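Local coordinates for chloramphenicol acetyltransferase (Bacteroides thetaiotaomicron, PDB 2I9D), which belongs to the chloramphenicol acetyltransferases and probably transfers an acetyl group from acetyl-CoA to a hydroxyl of the antibiotic chloramphenicol, at the interface of chains A and B. Coordinates in Å, arbitrary orientation; residue numbers count along the deposited sequence, not the author numbering. Chains: chain A/B, Chloramphenicol acetyltransferase.

Contact 1: the interface of chains A and B. Residues chain A 93, 96-98; chain B 203.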
# COMPACT_ATOMS: atom_id res chain seq x y z
N LYS A 93 -14.16 -10.82 -14.73
CA LYS A 93 -15.50 -10.43 -14.31
C LYS A 93 -16.53 -11.11 -15.22
O LYS A 93 -16.42 -11.03 -16.44
CB LYS A 93 -15.66 -8.91 -14.35
CG LYS A 93 -16.97 -8.36 -13.75
CD LYS A 93 -17.20 -6.95 -14.27
CE LYS A 93 -18.06 -6.11 -13.34
NZ LYS A 93 -18.53 -4.87 -14.02
N GLU A 96 -22.36 -8.28 -13.80
CA GLU A 96 -22.32 -6.84 -13.55
C GLU A 96 -22.29 -6.41 -12.07
O GLU A 96 -22.01 -5.25 -11.77
CB GLU A 96 -23.44 -6.12 -14.32
CG GLU A 96 -23.18 -6.06 -15.84
CD GLU A 96 -21.68 -5.80 -16.17
OE1 GLU A 96 -21.26 -4.62 -16.12
OE2 GLU A 96 -20.95 -6.79 -16.49
N ASN A 97 -22.56 -7.36 -11.17
CA ASN A 97 -22.47 -7.14 -9.72
C ASN A 97 -21.08 -7.48 -9.16
O ASN A 97 -20.91 -7.57 -7.92
CB ASN A 97 -23.49 -8.00 -9.01
CG ASN A 97 -23.12 -9.47 -9.06
OD1 ASN A 97 -22.42 -9.90 -9.99
ND2 ASN A 97 -23.54 -10.24 -8.06
N GLY A 98 -20.11 -7.71 -10.05
CA GLY A 98 -18.74 -7.95 -9.64
C GLY A 98 -18.26 -9.39 -9.65
O GLY A 98 -17.04 -9.62 -9.56
N HIS B 203 -13.94 -4.64 -7.44
CA HIS B 203 -15.25 -4.17 -7.90
C HIS B 203 -15.93 -3.23 -6.87
O HIS B 203 -16.35 -2.13 -7.21
CB HIS B 203 -16.17 -5.35 -8.21
CG HIS B 203 -17.57 -4.93 -8.53
ND1 HIS B 203 -17.96 -4.51 -9.78
CD2 HIS B 203 -18.67 -4.83 -7.73
CE1 HIS B 203 -19.24 -4.17 -9.75
NE2 HIS B 203 -19.69 -4.36 -8.52
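The imidazole of B:His203 lies with one face on the backbone of a chain A turn. A:Gly98 CA sits over the middle of this face, 3.5 Å from the ring centroid, a CH-pi contact of the glycine methylene with the imidazole. The carbonyl carbon of A:Asn97 covers the same face nearer the rim, close to NE2. Displaced to the same side of the ring plane, beyond its rim, A:Glu96 O lies 3.6 Å from CE1 of B:His203, and CE of A:Lys93 lies 3.9 Å from ND1, the lysine side chain crossing the histidine at a slant. With CG anti to the backbone N (chi1 173°), B:His203 carries its ring away from its own helix and onto the turn. A:Lys93 is extended, and its NZ makes a weak salt bridge of 3.5 Å to A:Glu96 OE1 within chain A, which may steady the ammonium group beside the imidazole. That ammonium, NZ of A:Lys93, is 4.3 Å from ND1 of B:His203 and might disfavour a protonated ring. In the fold, the turn links strand 87-93, which A:Lys93 closes, to strand 100-105, while B:His203 stands near the start of helix 202-216.

Contact 2: the interface of chains A and B. Residues chain A 159-161; chain B 31, 159, 161.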
# COMPACT_ATOMS: atom_id res chain seq x y z
N SER A 159 -2.29 3.14 -4.37
CA SER A 159 -1.79 2.06 -3.56
C SER A 159 -2.81 0.92 -3.46
O SER A 159 -3.99 1.15 -3.21
CB SER A 159 -1.49 2.62 -2.16
OG SER A 159 -1.14 1.59 -1.25
N ILE A 160 -2.35 -0.31 -3.69
CA ILE A 160 -3.04 -1.52 -3.24
C ILE A 160 -1.98 -2.43 -2.63
O ILE A 160 -0.97 -2.73 -3.26
CB ILE A 160 -3.83 -2.26 -4.37
CG1 ILE A 160 -5.01 -1.42 -4.86
CG2 ILE A 160 -4.36 -3.63 -3.84
CD1 ILE A 160 -5.77 -1.93 -6.08
N THR A 161 -2.18 -2.85 -1.39
CA THR A 161 -1.31 -3.85 -0.79
C THR A 161 -1.93 -5.24 -0.91
O THR A 161 -3.16 -5.39 -0.92
CB THR A 161 -1.12 -3.59 0.68
OG1 THR A 161 -2.38 -3.83 1.32
CG2 THR A 161 -0.64 -2.17 0.91
N SER B 31 -5.12 -2.93 1.80
CA SER B 31 -5.13 -1.47 1.89
C SER B 31 -5.12 -0.87 0.52
O SER B 31 -4.46 -1.36 -0.41
CB SER B 31 -3.92 -0.95 2.66
OG SER B 31 -4.10 -1.24 4.03
N SER B 159 -0.21 7.30 -0.24
CA SER B 159 -0.42 5.96 0.29
C SER B 159 -0.37 5.94 1.83
O SER B 159 0.52 6.54 2.44
CB SER B 159 0.64 5.02 -0.24
OG SER B 159 0.60 3.78 0.47
N THR B 161 -0.95 2.57 4.51
CA THR B 161 -1.47 1.24 4.79
C THR B 161 -1.61 1.11 6.27
O THR B 161 -0.71 1.49 7.04
CB THR B 161 -0.62 0.11 4.25
OG1 THR B 161 0.44 -0.11 5.17
CG2 THR B 161 -0.07 0.44 2.91
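A:Thr161 turns its OG1 into the position between its backbone N and carbonyl carbon (chi1 68°), which aims the hydroxyl at the backbone of B:Ser31 and leaves methyl CG2 facing B:Thr161. In this chloramphenicol acetyltransferase trimer the result is a two-bond clamp between neighbouring subunits. The amide N of A:Thr161 donates to B:Ser31 O at 2.9 Å, in the carbonyl plane and with 159° at the hydrogen. The return bond runs from B:Ser31 N to the threonine hydroxyl OG1 of A:Thr161, also 2.9 Å and nearly as straight. Main-chain donor and acceptor of one serine are thus both engaged by one threonine, while the B:Ser31 hydroxyl makes neither bond. A valine in place of A:Thr161 would probably leave the B:Ser31 N-H without this acceptor, so that the clamp would rest on the remaining bond from the backbone N to B:Ser31 O. Beside the clamp, equivalent residues of the two chains meet, as may be expected near the trimer's axis. Methyl CG2 of A:Thr161 presses on CG2 of B:Thr161 at 3.3 Å, a tight packing contact, as the two side chains slant across each other. Both Ser159 hydroxyls point away from their own backbone N; A:Ser159 OG and B:Ser159 OG, 3.3 Å apart, form a weak hydrogen bond whose donor is not settled.

Contact 3: the interface of chains A and B. Residues chain A 155-157; chain B 32-34, 205, 209.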
# COMPACT_ATOMS: atom_id res chain seq x y z
N LEU A 155 -11.18 2.21 -11.75
CA LEU A 155 -10.59 2.79 -10.56
C LEU A 155 -9.12 3.14 -10.76
O LEU A 155 -8.31 2.28 -11.11
CB LEU A 155 -10.72 1.81 -9.38
CG LEU A 155 -10.16 2.23 -8.01
CD1 LEU A 155 -10.70 3.60 -7.58
CD2 LEU A 155 -10.43 1.17 -6.94
N TYR A 156 -8.78 4.42 -10.55
CA TYR A 156 -7.38 4.84 -10.45
C TYR A 156 -7.04 4.79 -8.96
O TYR A 156 -7.80 5.30 -8.11
CB TYR A 156 -7.13 6.25 -11.05
CG TYR A 156 -5.65 6.46 -11.39
CD1 TYR A 156 -5.17 6.15 -12.67
CD2 TYR A 156 -4.73 6.89 -10.43
CE1 TYR A 156 -3.80 6.30 -12.99
CE2 TYR A 156 -3.36 7.03 -10.72
CZ TYR A 156 -2.91 6.75 -12.01
OH TYR A 156 -1.58 6.89 -12.33
N PHE A 157 -5.95 4.11 -8.62
CA PHE A 157 -5.52 4.00 -7.21
C PHE A 157 -4.04 4.38 -7.13
O PHE A 157 -3.32 4.24 -8.13
CB PHE A 157 -5.75 2.58 -6.68
CG PHE A 157 -5.16 1.48 -7.56
CD1 PHE A 157 -3.79 1.17 -7.50
CD2 PHE A 157 -5.98 0.74 -8.45
CE1 PHE A 157 -3.24 0.15 -8.31
CE2 PHE A 157 -5.43 -0.29 -9.26
CZ PHE A 157 -4.05 -0.58 -9.18
N ILE B 32 -5.90 0.19 0.40
CA ILE B 32 -6.02 0.89 -0.85
C ILE B 32 -6.02 2.38 -0.54
O ILE B 32 -6.53 2.81 0.52
CB ILE B 32 -7.28 0.44 -1.68
CG1 ILE B 32 -7.30 1.12 -3.06
CG2 ILE B 32 -8.58 0.65 -0.87
CD1 ILE B 32 -8.40 0.61 -4.02
N THR B 33 -5.40 3.13 -1.45
CA THR B 33 -5.53 4.58 -1.45
C THR B 33 -5.93 5.00 -2.85
O THR B 33 -5.41 4.46 -3.84
CB THR B 33 -4.22 5.31 -1.06
OG1 THR B 33 -3.81 4.87 0.23
CG2 THR B 33 -4.43 6.85 -0.97
N SER B 34 -6.84 5.97 -2.93
CA SER B 34 -7.22 6.55 -4.20
C SER B 34 -7.58 8.00 -3.94
O SER B 34 -7.93 8.36 -2.82
CB SER B 34 -8.45 5.81 -4.77
OG SER B 34 -8.66 6.10 -6.14
N LEU B 205 -14.60 -1.73 -4.21
CA LEU B 205 -13.73 -0.58 -3.92
C LEU B 205 -13.92 0.50 -4.97
O LEU B 205 -13.99 1.68 -4.66
CB LEU B 205 -12.26 -1.04 -3.85
CG LEU B 205 -11.92 -1.96 -2.66
CD1 LEU B 205 -10.56 -2.70 -2.81
CD2 LEU B 205 -12.03 -1.25 -1.30
N TYR B 209 -15.36 4.34 -4.15
CA TYR B 209 -14.68 5.61 -4.48
C TYR B 209 -15.48 6.46 -5.43
O TYR B 209 -15.46 7.69 -5.32
CB TYR B 209 -13.25 5.38 -5.02
CG TYR B 209 -12.26 5.07 -3.93
CD1 TYR B 209 -11.83 3.74 -3.71
CD2 TYR B 209 -11.74 6.09 -3.10
CE1 TYR B 209 -10.92 3.42 -2.69
CE2 TYR B 209 -10.81 5.78 -2.06
CZ TYR B 209 -10.41 4.44 -1.86
OH TYR B 209 -9.47 4.12 -0.89
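A:Leu155 and B:Ile32 point their side chains straight at each other, tip to tip, with A:Leu155 CD2 3.6 Å from B:Ile32 CD1. Both are fully stretched toward the contact: the leucine CG is anti to its backbone N (chi1 -180°), and the isoleucine CG1 branch is extended out to CD1 by torsions of -175° and 172°. The leucine's two methyls divide the work. While CD2 meets the isoleucine and skirts the backbone of B:Leu205, CD1 turns toward B:Tyr209, where it lies 4.0 Å from CB and runs slantwise to the tyrosine rather than stacking on its ring. A face of that ring is instead covered from within chain B, by B:Ser34 CB, which sits 3.5 Å above its plane near the centre. Within chain B this packs strand 29-37 against helix 202-216, and A:Leu155 touches residues of both elements. The side-chain packing round A:Leu155 at this subunit interface is largely apolar, though B:Ser34 also hides 31 Å²; A:Leu155 buries more surface (50 Å²) than any other residue of this patch. The approach of B:Ser34 OG to the A:Tyr156 carbonyl O is modelled too short to be trusted, so the evidence for a polar link there is doubtful. Farther along, A:Phe157 passes strand 29-37 by its backbone and CB, its ring directed away; the A:Phe157 CB lies 3.4 Å from the carbonyl oxygen O of B:Thr33.

Measured between C-alpha centres, contacts 2 and 3 are about 9 Å apart, contacts 1 and 3 about 16 Å, and contacts 1 and 2 about 21 Å. Contacts 2 and 3 share strand 29-37 of chain B, which runs past residues 155-161 of chain A, whereas contacts 1 and 3 share helix 202-216. Contact 3 thus has an element in common with each of the others, which suggests one extended subunit boundary. The centre of contact 3 is about 13 Å from B:His197, the predicted catalytic base; those of contacts 2 and 1 are about 16 Å and 31 Å from A:His197. Chloramphenicol acetyltransferases are trimers with active sites at subunit interfaces, and contacts 2 and 3 may help set that region.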